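Local coordinates for protein homoserine dehydrogenase (Staphylococcus aureus M1064, PDB 4PG7) that catalyses the reversible, NAD(P)-dependent reduction of aspartate semialdehyde to homoserine in the aspartic acid pathway, by hydride transfer, at residues F234-K239 and G277-S282; K125-V130 and E149-G154; G263-L268 and I288-Q293. All coordinates share one frame; numbering follows the deposited sequence. Where two conformers were deposited one is given.

Contact 1. Residues F234-K239 and G277-S282; sequences FNQVIK and GKVNAS
V279 pushes its branched side chain in among F234, Q236 and I238, and more of its surface is buried here than that of any other residue of the contact. With CG1 anti to the backbone N (chi1 178°), the valine turns CG2 toward the loop, where it lies 3.7 Å from F234 CD2. The same methyl packs at 3.9 Å on Q236 CB, the glutamine and valine chains running antiparallel to each other. I238 lies across V279, with its CG2 4.0 Å from V279 CB.

I238 makes the second apolar link. Its CG1 sits between the backbone N and the carbonyl carbon (chi1 68°), and the extended end carries CD1 to 3.5 Å from A281 CB, a tight carbon pair that a residue as small as alanine suits well. No direct hydrogen bond spans the segments. Beyond the apolar contacts a water donates to G277 O; its approach to Q236 NE2 is too short to be sure of, and at most a weak bond.

S230 of helix 220-234 touches both V279 and I238, and Y274 of the neighbouring strand meets the F234 ring. This is a helix and the loop leaving it packed against one face of a mixed beta sheet, as in the catalytic region of this family.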
ATOM      1  N   PHE A 234       6.725  -8.715 -12.619  1.00 44.46           N
ATOM      2  CA  PHE A 234       7.767  -9.608 -13.079  1.00 45.42           C
ATOM      3  C   PHE A 234       8.331  -9.234 -14.439  1.00 49.13           C
ATOM      4  O   PHE A 234       9.266  -9.892 -14.892  1.00 48.36           O
ATOM      5  CB  PHE A 234       7.228 -11.028 -13.198  1.00 44.72           C
ATOM      6  CG  PHE A 234       6.553 -11.536 -11.965  1.00 43.22           C
ATOM      7  CD1 PHE A 234       7.168 -11.433 -10.728  1.00 43.17           C
ATOM      8  CD2 PHE A 234       5.327 -12.183 -12.053  1.00 40.72           C
ATOM      9  CE1 PHE A 234       6.547 -11.920  -9.596  1.00 42.06           C
ATOM     10  CE2 PHE A 234       4.713 -12.684 -10.921  1.00 40.12           C
ATOM     11  CZ  PHE A 234       5.323 -12.558  -9.693  1.00 39.61           C
ATOM     12  N   ASN A 235       7.759  -8.217 -15.095  1.00 50.16           N
ATOM     13  CA  ASN A 235       8.132  -7.861 -16.461  0.50 51.84           C
ATOM     14  C   ASN A 235       8.026  -9.046 -17.423  1.00 51.93           C
ATOM     15  O   ASN A 235       8.813  -9.182 -18.349  1.00 54.43           O
ATOM     16  CB  ASN A 235       9.534  -7.256 -16.489  0.50 52.43           C
ATOM     17  CG  ASN A 235       9.710  -6.140 -15.473  0.50 52.21           C
ATOM     18  OD1 ASN A 235       8.832  -5.294 -15.308  0.50 50.54           O
ATOM     19  ND2 ASN A 235      10.846  -6.135 -14.787  0.50 52.65           N
ATOM     20  N   GLN A 236       7.034  -9.897 -17.194  1.00 51.48           N
ATOM     21  CA  GLN A 236       6.779 -11.045 -18.048  1.00 51.94           C
ATOM     22  C   GLN A 236       5.374 -10.934 -18.574  1.00 47.90           C
ATOM     23  O   GLN A 236       4.466 -10.565 -17.848  1.00 47.18           O
ATOM     24  CB  GLN A 236       6.885 -12.346 -17.259  1.00 54.09           C
ATOM     25  CG  GLN A 236       8.281 -12.660 -16.752  1.00 58.29           C
ATOM     26  CD  GLN A 236       9.235 -13.065 -17.856  1.00 61.35           C
ATOM     27  OE1 GLN A 236      10.336 -12.534 -17.957  1.00 68.88           O
ATOM     28  NE2 GLN A 236       8.819 -14.005 -18.689  1.00 62.50           N
ATOM     29  N   VAL A 237       5.201 -11.311 -19.828  1.00 46.70           N
ATOM     30  CA  VAL A 237       3.912 -11.319 -20.462  1.00 44.34           C
ATOM     31  C   VAL A 237       3.339 -12.717 -20.373  1.00 43.72           C
ATOM     32  O   VAL A 237       3.937 -13.647 -20.879  1.00 45.54           O
ATOM     33  CB  VAL A 237       4.042 -10.934 -21.949  1.00 44.60           C
ATOM     34  CG1 VAL A 237       2.741 -11.186 -22.689  1.00 44.42           C
ATOM     35  CG2 VAL A 237       4.481  -9.482 -22.089  1.00 44.45           C
ATOM     36  N   ILE A 238       2.176 -12.862 -19.750  1.00 42.70           N
ATOM     37  CA  ILE A 238       1.430 -14.117 -19.830  1.00 42.33           C
ATOM     38  C   ILE A 238       0.112 -13.855 -20.521  1.00 41.87           C
ATOM     39  O   ILE A 238      -0.343 -12.727 -20.559  1.00 42.42           O
ATOM     40  CB  ILE A 238       1.190 -14.750 -18.440  1.00 42.19           C
ATOM     41  CG1 ILE A 238       0.233 -13.912 -17.582  1.00 41.89           C
ATOM     42  CG2 ILE A 238       2.515 -14.944 -17.726  1.00 42.33           C
ATOM     43  CD1 ILE A 238      -0.109 -14.561 -16.254  1.00 41.50           C
ATOM     44  N   LYS A 239      -0.511 -14.904 -21.041  1.00 43.97           N
ATOM     45  CA  LYS A 239      -1.819 -14.781 -21.675  1.00 43.84           C
ATOM     46  C   LYS A 239      -2.926 -15.021 -20.657  1.00 43.60           C
ATOM     47  O   LYS A 239      -2.728 -15.751 -19.672  1.00 39.88           O
ATOM     48  CB  LYS A 239      -1.933 -15.812 -22.800  1.00 48.90           C
ATOM     49  CG  LYS A 239      -0.910 -15.649 -23.927  1.00 50.51           C
ATOM     50  CD  LYS A 239      -0.955 -16.839 -24.890  1.00 53.02           C
ATOM     51  N   GLY A 277      12.597 -18.466 -14.071  1.00 67.66           N
ATOM     52  CA  GLY A 277      12.245 -17.859 -15.356  1.00 67.73           C
ATOM     53  C   GLY A 277      10.775 -17.915 -15.775  1.00 63.64           C
ATOM     54  O   GLY A 277      10.422 -17.327 -16.799  1.00 66.87           O
ATOM     55  N   LYS A 278       9.914 -18.585 -15.000  1.00 57.63           N
ATOM     56  CA  LYS A 278       8.499 -18.786 -15.393  1.00 55.53           C
ATOM     57  C   LYS A 278       7.482 -18.291 -14.347  1.00 51.37           C
ATOM     58  O   LYS A 278       7.701 -18.411 -13.145  1.00 49.51           O
ATOM     59  CB  LYS A 278       8.240 -20.260 -15.676  1.00 56.38           C
ATOM     60  N   VAL A 279       6.362 -17.750 -14.821  1.00 49.42           N
ATOM     61  CA  VAL A 279       5.268 -17.309 -13.958  1.00 44.54           C
ATOM     62  C   VAL A 279       4.186 -18.383 -13.892  1.00 41.24           C
ATOM     63  O   VAL A 279       3.681 -18.809 -14.918  1.00 40.09           O
ATOM     64  CB  VAL A 279       4.631 -16.002 -14.496  1.00 45.79           C
ATOM     65  CG1 VAL A 279       3.452 -15.553 -13.620  1.00 43.50           C
ATOM     66  CG2 VAL A 279       5.675 -14.894 -14.609  1.00 46.35           C
ATOM     67  N   ASN A 280       3.829 -18.816 -12.691  1.00 38.04           N
ATOM     68  CA  ASN A 280       2.627 -19.616 -12.487  1.00 39.13           C
ATOM     69  C   ASN A 280       1.527 -18.716 -11.938  1.00 34.67           C
ATOM     70  O   ASN A 280       1.664 -18.164 -10.850  1.00 31.83           O
ATOM     71  CB  ASN A 280       2.884 -20.752 -11.498  1.00 42.56           C
ATOM     72  CG  ASN A 280       3.859 -21.767 -12.032  1.00 47.71           C
ATOM     73  OD1 ASN A 280       4.763 -22.187 -11.323  1.00 55.12           O
ATOM     74  ND2 ASN A 280       3.688 -22.166 -13.296  1.00 48.69           N
ATOM     75  N   ALA A 281       0.450 -18.572 -12.693  1.00 33.46           N
ATOM     76  CA  ALA A 281      -0.599 -17.603 -12.366  1.00 31.37           C
ATOM     77  C   ALA A 281      -1.935 -18.298 -12.195  1.00 30.46           C
ATOM     78  O   ALA A 281      -2.253 -19.202 -12.946  1.00 28.21           O
ATOM     79  CB  ALA A 281      -0.698 -16.561 -13.457  1.00 31.35           C
ATOM     80  N   SER A 282      -2.718 -17.856 -11.206  1.00 29.36           N
ATOM     81  CA  SER A 282      -4.009 -18.460 -10.911  1.00 28.94           C
ATOM     82  C   SER A 282      -4.968 -17.515 -10.215  1.00 28.75           C
ATOM     83  O   SER A 282      -4.568 -16.529  -9.596  1.00 26.99           O
ATOM     84  CB  SER A 282      -3.832 -19.694 -10.021  1.00 29.82           C
ATOM     85  OG  SER A 282      -3.093 -19.371  -8.851  1.00 31.10           O
TER
HETATM   86  O   HOH W   1       7.622 -15.961 -17.661  1.00 57.96           O

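Contact 2. Residues K125-V130 and E149-G154; sequences KDLLAV and EASVAG. With ACT (acetate ion), chain C.
K125 folds its long side chain back over the neighbouring segment, and its amine binds a backbone carbonyl, A150 O, instead of an acidic group. The segments follow adjacent parallel strands, 119-122 and 146-147, in the Rossmann-type NAD-binding domain; helix 129-141 makes the crossover between those strands, and the first segment runs directly into it.

The bend in the lysine comes at chi2 (-61°), after which the chain is extended through CE to NZ. K125 NZ gives A150 O a hydrogen bond of 3.3 Å; the amine lies in the carbonyl plane, with a C=O...N angle of 155°, so the direction is favourable though the bond is long. The long, flexible lysine suits this bridge between the segments.

The A150 methyl, meanwhile, is buried against T326, A329 and V330 of helix 323-339, a close fit for which a small residue is apt. It belongs to a short 3-10 turn, held by V152 N donating to E149 O at 3.1 Å. Beyond it the chain becomes poorly ordered at A153 and G154.

L127 faces inward. Its CD2 lies 3.9 Å from S151 OG, a plain van der Waals contact, and its side chain also packs on I103, as befits a buried leucine. An acetate, probably left from crystallisation, accepts a hydrogen bond of 3.3 Å at its OXT from K125 N, nearly straight at 168°.

The aliphatic part of the lysine takes part too: K125 CD, two bonds short of NZ, rests 3.5 Å from S151 O.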
ATOM      1  N   LYS A 125      -9.729  -0.706 -20.240  1.00 45.01           N
ATOM      2  CA  LYS A 125      -9.763  -1.785 -19.234  1.00 46.67           C
ATOM      3  C   LYS A 125      -9.636  -3.167 -19.826  1.00 43.86           C
ATOM      4  O   LYS A 125      -9.497  -4.135 -19.087  1.00 43.84           O
ATOM      5  CB  LYS A 125     -11.068  -1.740 -18.432  1.00 48.88           C
ATOM      6  CG  LYS A 125     -11.273  -0.460 -17.643  1.00 55.08           C
ATOM      7  CD  LYS A 125     -10.169  -0.254 -16.613  1.00 60.09           C
ATOM      8  CE  LYS A 125     -10.557   0.811 -15.594  1.00 64.23           C
ATOM      9  NZ  LYS A 125      -9.598   0.852 -14.456  1.00 68.36           N
ATOM     10  N   ASP A 126      -9.703  -3.269 -21.147  1.00 41.39           N
ATOM     11  CA  ASP A 126      -9.601  -4.557 -21.812  1.00 41.90           C
ATOM     12  C   ASP A 126      -8.175  -4.914 -22.215  1.00 41.66           C
ATOM     13  O   ASP A 126      -7.936  -6.037 -22.644  1.00 40.54           O
ATOM     14  CB  ASP A 126     -10.509  -4.579 -23.037  1.00 44.36           C
ATOM     15  CG  ASP A 126     -11.939  -4.219 -22.701  1.00 47.12           C
ATOM     16  OD1 ASP A 126     -12.485  -4.799 -21.745  1.00 48.36           O
ATOM     17  OD2 ASP A 126     -12.521  -3.337 -23.379  1.00 50.97           O
ATOM     18  N   LEU A 127      -7.241  -3.961 -22.117  1.00 41.46           N
ATOM     19  CA  LEU A 127      -5.832  -4.218 -22.463  1.00 42.69           C
ATOM     20  C   LEU A 127      -5.216  -5.248 -21.515  1.00 41.48           C
ATOM     21  O   LEU A 127      -5.395  -5.180 -20.299  1.00 39.34           O
ATOM     22  CB  LEU A 127      -4.988  -2.946 -22.370  1.00 44.06           C
ATOM     23  CG  LEU A 127      -4.837  -1.963 -23.546  1.00 46.79           C
ATOM     24  CD1 LEU A 127      -5.619  -2.315 -24.812  1.00 46.45           C
ATOM     25  CD2 LEU A 127      -4.941  -0.533 -23.078  1.00 45.52           C
ATOM     26  N   LEU A 128      -4.466  -6.177 -22.089  1.00 40.65           N
ATOM     27  CA  LEU A 128      -3.773  -7.206 -21.337  1.00 40.85           C
ATOM     28  C   LEU A 128      -2.280  -6.999 -21.561  1.00 41.29           C
ATOM     29  O   LEU A 128      -1.873  -6.025 -22.224  1.00 39.65           O
ATOM     30  CB  LEU A 128      -4.258  -8.591 -21.775  1.00 42.11           C
ATOM     31  CG  LEU A 128      -5.708  -8.873 -21.360  1.00 43.78           C
ATOM     32  CD1 LEU A 128      -6.297 -10.076 -22.086  1.00 46.23           C
ATOM     33  CD2 LEU A 128      -5.826  -9.070 -19.863  1.00 44.08           C
ATOM     34  N   ALA A 129      -1.463  -7.893 -21.010  1.00 38.41           N
ATOM     35  CA  ALA A 129      -0.029  -7.706 -21.004  1.00 39.88           C
ATOM     36  C   ALA A 129       0.546  -7.688 -22.421  1.00 41.40           C
ATOM     37  O   ALA A 129       1.417  -6.875 -22.715  1.00 41.93           O
ATOM     38  CB  ALA A 129       0.654  -8.782 -20.181  1.00 39.93           C
ATOM     39  N   VAL A 130       0.058  -8.587 -23.272  1.00 40.99           N
ATOM     40  CA  VAL A 130       0.496  -8.661 -24.671  1.00 43.70           C
ATOM     41  C   VAL A 130       0.363  -7.283 -25.327  1.00 43.61           C
ATOM     42  O   VAL A 130       1.285  -6.795 -25.995  1.00 43.69           O
ATOM     43  CB  VAL A 130      -0.321  -9.709 -25.470  1.00 45.66           C
ATOM     44  CG1 VAL A 130      -0.035  -9.612 -26.970  1.00 49.01           C
ATOM     45  CG2 VAL A 130       0.018 -11.120 -25.001  1.00 48.40           C
ATOM     46  N   GLU A 149      -1.683   4.231 -16.686  1.00 56.36           N
ATOM     47  CA  GLU A 149      -2.069   4.298 -15.263  1.00 56.09           C
ATOM     48  C   GLU A 149      -3.576   4.146 -15.050  1.00 53.35           C
ATOM     49  O   GLU A 149      -4.008   3.374 -14.201  1.00 52.62           O
ATOM     50  CB  GLU A 149      -1.598   5.619 -14.625  1.00 55.92           C
ATOM     51  N   ALA A 150      -4.372   4.874 -15.826  1.00 51.06           N
ATOM     52  CA  ALA A 150      -5.822   4.832 -15.680  1.00 51.43           C
ATOM     53  C   ALA A 150      -6.393   3.457 -16.030  1.00 53.80           C
ATOM     54  O   ALA A 150      -7.450   3.077 -15.541  1.00 53.48           O
ATOM     55  CB  ALA A 150      -6.476   5.909 -16.534  1.00 52.08           C
ATOM     56  N   SER A 151      -5.683   2.715 -16.873  1.00 55.40           N
ATOM     57  CA  SER A 151      -6.092   1.371 -17.267  1.00 60.90           C
ATOM     58  C   SER A 151      -6.066   0.352 -16.102  1.00 65.46           C
ATOM     59  O   SER A 151      -6.704  -0.698 -16.193  1.00 62.15           O
ATOM     60  CB  SER A 151      -5.208   0.895 -18.433  1.00 61.34           C
ATOM     61  OG  SER A 151      -5.961   0.222 -19.406  1.00 62.04           O
ATOM     62  N   VAL A 152      -5.359   0.677 -15.013  1.00 75.17           N
ATOM     63  CA  VAL A 152      -5.311  -0.162 -13.790  1.00 80.98           C
ATOM     64  C   VAL A 152      -5.854   0.575 -12.547  1.00 85.78           C
ATOM     65  O   VAL A 152      -5.734   1.794 -12.448  1.00 89.88           O
ATOM     66  CB  VAL A 152      -3.868  -0.640 -13.501  1.00 82.74           C
ATOM     67  CG1 VAL A 152      -3.167  -1.061 -14.792  1.00 80.91           C
ATOM     68  CG2 VAL A 152      -3.049   0.443 -12.804  1.00 86.04           C
ATOM     69  N   ALA A 153      -6.448  -0.160 -11.606  1.00 92.65           N
ATOM     70  CA  ALA A 153      -6.866   0.432 -10.308  1.00 93.75           C
ATOM     71  C   ALA A 153      -5.832   0.213  -9.197  1.00 93.32           C
ATOM     72  O   ALA A 153      -5.397  -0.916  -8.966  1.00 87.45           O
ATOM     73  CB  ALA A 153      -8.241  -0.068  -9.863  1.00 92.10           C
ATOM     74  N   GLY A 154      -5.468   1.296  -8.509  1.00 92.12           N
ATOM     75  CA  GLY A 154      -4.407   1.269  -7.502  1.00 92.04           C
ATOM     76  C   GLY A 154      -4.728   0.396  -6.303  1.00 92.65           C
ATOM     77  O   GLY A 154      -5.898   0.201  -5.961  1.00 96.00           O
TER
HETATM   78  C   ACT C 501     -12.950   2.128 -21.018  1.00 45.32           C
HETATM   79  O   ACT C 501     -12.492   3.057 -20.309  1.00 50.18           O
HETATM   80  OXT ACT C 501     -12.295   1.099 -21.239  1.00 48.21           O
HETATM   81  CH3 ACT C 501     -14.339   2.215 -21.579  1.00 45.59           C

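Contact 3. Residues G263-L268 and I288-Q293; sequences GYKIKL and IDKKHQ
Y264 and I288 meet where the packing is tight: Y264 CA approaches I288 O at 3.3 Å in a CA-H...O contact, and the tyrosine ring turns its edge to the I288 carbonyl carbon. Ring atom CD1 also comes within 3.3 Å of D289 N. Next along, K265 and I288 form a hydrogen-bonded antiparallel pair, K265 N to I288 O at 2.9 Å and I288 N to K265 O at 2.8 Å. Beta-branched I288 suits a buried strand position, and the aliphatic part of K267 runs almost perpendicular past its CG1. K267, buried, gives its amine to V297 O and E298; K265 also reaches E298.

These strands are the two arms of a beta hairpin, 264-275 and 278-289, and the pairing carries on to their open end. There G263, whose positive phi closes helix 253-262 in a Schellman motif, accepts at its O from K290 N at 3.1 Å. The solvent side belongs to K290, which lays its CG 3.4 Å from G263 O and runs on extended to a salt bridge with D260. At the strand end D289 begins a type I turn to H292, its OD2 accepting from K291 N at 2.8 Å, an Asx turn.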
ATOM      1  N   GLY A 263      -9.379 -22.404  11.357  1.00 26.81           N
ATOM      2  CA  GLY A 263      -8.580 -21.187  11.519  1.00 26.28           C
ATOM      3  C   GLY A 263      -8.376 -20.346  10.268  1.00 24.93           C
ATOM      4  O   GLY A 263      -7.429 -19.570  10.209  1.00 24.99           O
ATOM      5  N   TYR A 264      -9.250 -20.493   9.270  1.00 24.53           N
ATOM      6  CA  TYR A 264      -9.084 -19.861   7.963  1.00 23.78           C
ATOM      7  C   TYR A 264     -10.347 -19.148   7.493  1.00 24.33           C
ATOM      8  O   TYR A 264     -11.456 -19.550   7.841  1.00 24.99           O
ATOM      9  CB  TYR A 264      -8.743 -20.904   6.891  1.00 23.72           C
ATOM     10  CG  TYR A 264      -7.476 -21.669   7.154  1.00 24.36           C
ATOM     11  CD1 TYR A 264      -6.239 -21.202   6.673  1.00 24.83           C
ATOM     12  CD2 TYR A 264      -7.495 -22.823   7.935  1.00 24.32           C
ATOM     13  CE1 TYR A 264      -5.063 -21.898   6.950  1.00 25.43           C
ATOM     14  CE2 TYR A 264      -6.334 -23.541   8.205  1.00 25.69           C
ATOM     15  CZ  TYR A 264      -5.114 -23.070   7.723  1.00 26.14           C
ATOM     16  OH  TYR A 264      -3.969 -23.781   7.989  1.00 25.20           O
ATOM     17  N   LYS A 265     -10.152 -18.103   6.689  1.00 23.21           N
ATOM     18  CA  LYS A 265     -11.199 -17.495   5.901  1.00 24.59           C
ATOM     19  C   LYS A 265     -11.072 -18.001   4.473  1.00 24.56           C
ATOM     20  O   LYS A 265     -10.028 -18.525   4.090  1.00 26.70           O
ATOM     21  CB  LYS A 265     -11.032 -15.982   5.898  1.00 26.91           C
ATOM     22  CG  LYS A 265     -11.322 -15.362   7.253  1.00 29.53           C
ATOM     23  CD  LYS A 265     -11.526 -13.882   7.094  1.00 33.40           C
ATOM     24  CE  LYS A 265     -12.119 -13.257   8.330  1.00 36.08           C
ATOM     25  NZ  LYS A 265     -11.832 -11.801   8.308  1.00 33.21           N
ATOM     26  N   ILE A 266     -12.105 -17.818   3.674  1.00 22.64           N
ATOM     27  CA  ILE A 266     -12.024 -18.125   2.248  1.00 21.89           C
ATOM     28  C   ILE A 266     -12.067 -16.817   1.460  1.00 21.61           C
ATOM     29  O   ILE A 266     -12.943 -15.995   1.685  1.00 22.52           O
ATOM     30  CB  ILE A 266     -13.151 -19.085   1.832  1.00 21.89           C
ATOM     31  CG1 ILE A 266     -13.007 -20.404   2.591  1.00 22.97           C
ATOM     32  CG2 ILE A 266     -13.095 -19.369   0.329  1.00 23.26           C
ATOM     33  CD1 ILE A 266     -13.931 -21.512   2.163  1.00 24.18           C
ATOM     34  N   LYS A 267     -11.126 -16.628   0.550  1.00 21.46           N
ATOM     35  CA  LYS A 267     -11.086 -15.460  -0.334  1.00 22.67           C
ATOM     36  C   LYS A 267     -10.873 -15.963  -1.743  1.00 22.98           C
ATOM     37  O   LYS A 267     -10.292 -17.041  -1.942  1.00 23.42           O
ATOM     38  CB  LYS A 267      -9.920 -14.504   0.030  1.00 22.22           C
ATOM     39  CG  LYS A 267      -9.878 -14.070   1.498  1.00 22.84           C
ATOM     40  CD  LYS A 267     -10.955 -13.054   1.816  1.00 23.03           C
ATOM     41  CE  LYS A 267     -10.874 -12.617   3.264  1.00 25.55           C
ATOM     42  NZ  LYS A 267     -11.902 -11.596   3.559  1.00 27.40           N
ATOM     43  N   LEU A 268     -11.315 -15.180  -2.723  1.00 23.45           N
ATOM     44  CA  LEU A 268     -10.918 -15.410  -4.101  1.00 24.12           C
ATOM     45  C   LEU A 268      -9.580 -14.715  -4.279  1.00 24.47           C
ATOM     46  O   LEU A 268      -9.511 -13.472  -4.232  1.00 25.91           O
ATOM     47  CB  LEU A 268     -11.933 -14.877  -5.091  1.00 24.19           C
ATOM     48  CG  LEU A 268     -11.607 -15.179  -6.572  1.00 24.63           C
ATOM     49  CD1 LEU A 268     -11.812 -16.652  -6.870  1.00 25.59           C
ATOM     50  CD2 LEU A 268     -12.453 -14.341  -7.508  1.00 24.80           C
ATOM     51  N   ILE A 288      -7.275 -18.764   3.665  1.00 25.27           N
ATOM     52  CA  ILE A 288      -6.261 -17.846   4.131  1.00 25.83           C
ATOM     53  C   ILE A 288      -6.292 -17.865   5.642  1.00 24.42           C
ATOM     54  O   ILE A 288      -7.343 -17.648   6.260  1.00 23.71           O
ATOM     55  CB  ILE A 288      -6.560 -16.377   3.709  1.00 29.51           C
ATOM     56  CG1 ILE A 288      -6.650 -16.248   2.197  1.00 32.18           C
ATOM     57  CG2 ILE A 288      -5.464 -15.434   4.234  1.00 31.10           C
ATOM     58  CD1 ILE A 288      -5.318 -16.480   1.499  1.00 35.17           C
ATOM     59  N   ASP A 289      -5.140 -18.087   6.238  1.00 24.28           N
ATOM     60  CA  ASP A 289      -5.012 -18.074   7.680  1.00 26.35           C
ATOM     61  C   ASP A 289      -5.558 -16.766   8.218  1.00 26.32           C
ATOM     62  O   ASP A 289      -5.210 -15.700   7.714  1.00 23.65           O
ATOM     63  CB  ASP A 289      -3.556 -18.261   8.092  1.00 28.39           C
ATOM     64  CG  ASP A 289      -3.389 -18.384   9.605  1.00 30.60           C
ATOM     65  OD1 ASP A 289      -3.128 -19.477  10.090  1.00 34.95           O
ATOM     66  OD2 ASP A 289      -3.538 -17.403  10.316  1.00 32.20           O
ATOM     67  N   LYS A 290      -6.376 -16.861   9.261  1.00 26.77           N
ATOM     68  CA  LYS A 290      -7.026 -15.686   9.848  1.00 28.17           C
ATOM     69  C   LYS A 290      -6.084 -14.607  10.332  1.00 27.99           C
ATOM     70  O   LYS A 290      -6.486 -13.470  10.453  1.00 28.19           O
ATOM     71  CB  LYS A 290      -7.904 -16.088  11.029  1.00 29.15           C
ATOM     72  CG  LYS A 290      -9.215 -16.727  10.648  1.00 31.05           C
ATOM     73  CD  LYS A 290      -9.922 -17.164  11.933  1.00 35.32           C
ATOM     74  CE  LYS A 290     -11.266 -17.811  11.654  1.00 36.86           C
ATOM     75  NZ  LYS A 290     -11.806 -18.436  12.898  1.00 39.40           N
ATOM     76  N   LYS A 291      -4.846 -14.956  10.648  1.00 28.91           N
ATOM     77  CA  LYS A 291      -3.869 -13.963  11.098  1.00 31.01           C
ATOM     78  C   LYS A 291      -3.158 -13.239   9.954  1.00 28.94           C
ATOM     79  O   LYS A 291      -2.494 -12.253  10.193  1.00 27.32           O
ATOM     80  CB  LYS A 291      -2.820 -14.643  11.989  1.00 34.85           C
ATOM     81  CG  LYS A 291      -3.405 -15.237  13.266  1.00 38.34           C
ATOM     82  CD  LYS A 291      -2.407 -16.151  13.963  1.00 45.09           C
ATOM     83  CE  LYS A 291      -2.384 -17.503  13.270  1.00 47.80           C
ATOM     84  NZ  LYS A 291      -1.040 -18.116  13.171  1.00 52.57           N
ATOM     85  N   HIS A 292      -3.283 -13.735   8.722  1.00 26.59           N
ATOM     86  CA  HIS A 292      -2.650 -13.104   7.563  1.00 26.33           C
ATOM     87  C   HIS A 292      -3.344 -11.767   7.268  1.00 27.35           C
ATOM     88  O   HIS A 292      -4.574 -11.660   7.356  1.00 24.12           O
ATOM     89  CB  HIS A 292      -2.774 -14.025   6.348  1.00 26.17           C
ATOM     90  CG  HIS A 292      -1.812 -13.720   5.247  1.00 26.52           C
ATOM     91  ND1 HIS A 292      -2.036 -12.730   4.315  1.00 26.47           N
ATOM     92  CD2 HIS A 292      -0.614 -14.267   4.928  1.00 26.40           C
ATOM     93  CE1 HIS A 292      -1.032 -12.693   3.456  1.00 26.86           C
ATOM     94  NE2 HIS A 292      -0.143 -13.599   3.824  1.00 26.47           N
ATOM     95  N   GLN A 293      -2.566 -10.771   6.871  1.00 27.05           N
ATOM     96  CA  GLN A 293      -3.106  -9.461   6.529  1.00 27.64           C
ATOM     97  C   GLN A 293      -4.251  -9.544   5.519  1.00 27.70           C
ATOM     98  O   GLN A 293      -5.213  -8.794   5.620  1.00 25.18           O
ATOM     99  CB  GLN A 293      -1.984  -8.522   6.049  1.00 29.94           C
ATOM    100  CG  GLN A 293      -2.073  -7.048   6.433  1.00 31.79           C
ATOM    101  CD  GLN A 293      -2.504  -6.707   7.855  1.00 30.97           C
ATOM    102  OE1 GLN A 293      -1.932  -7.170   8.840  1.00 30.34           O
ATOM    103  NE2 GLN A 293      -3.500  -5.821   7.949  1.00 31.60           N
TER

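How the contacts relate
Contacts 1 and 3 share strand 278-289, near its opposite ends, yet use it differently: in contact 1 its side chains meet the loop after helix 220-234 through apolar packing, whereas in contact 3 its backbone pairs with strand 264-275 and charged lysine chains lie along the pair, K290 exposed. Contact 2 belongs to the nucleotide-binding domain and depends on one lysine-to-carbonyl bond. All three are partly buried; contact 2 is centred nearest the middle of the chain, about 8 Å away, and contact 3 farthest, about 20 Å. Contacts 1 and 2 touch, V237 CG1 packing 3.6 Å from V130 CG2, so the loop at 234-239 meets both the mixed sheet and helix 129-141. Contacts 2 and 3 do not touch.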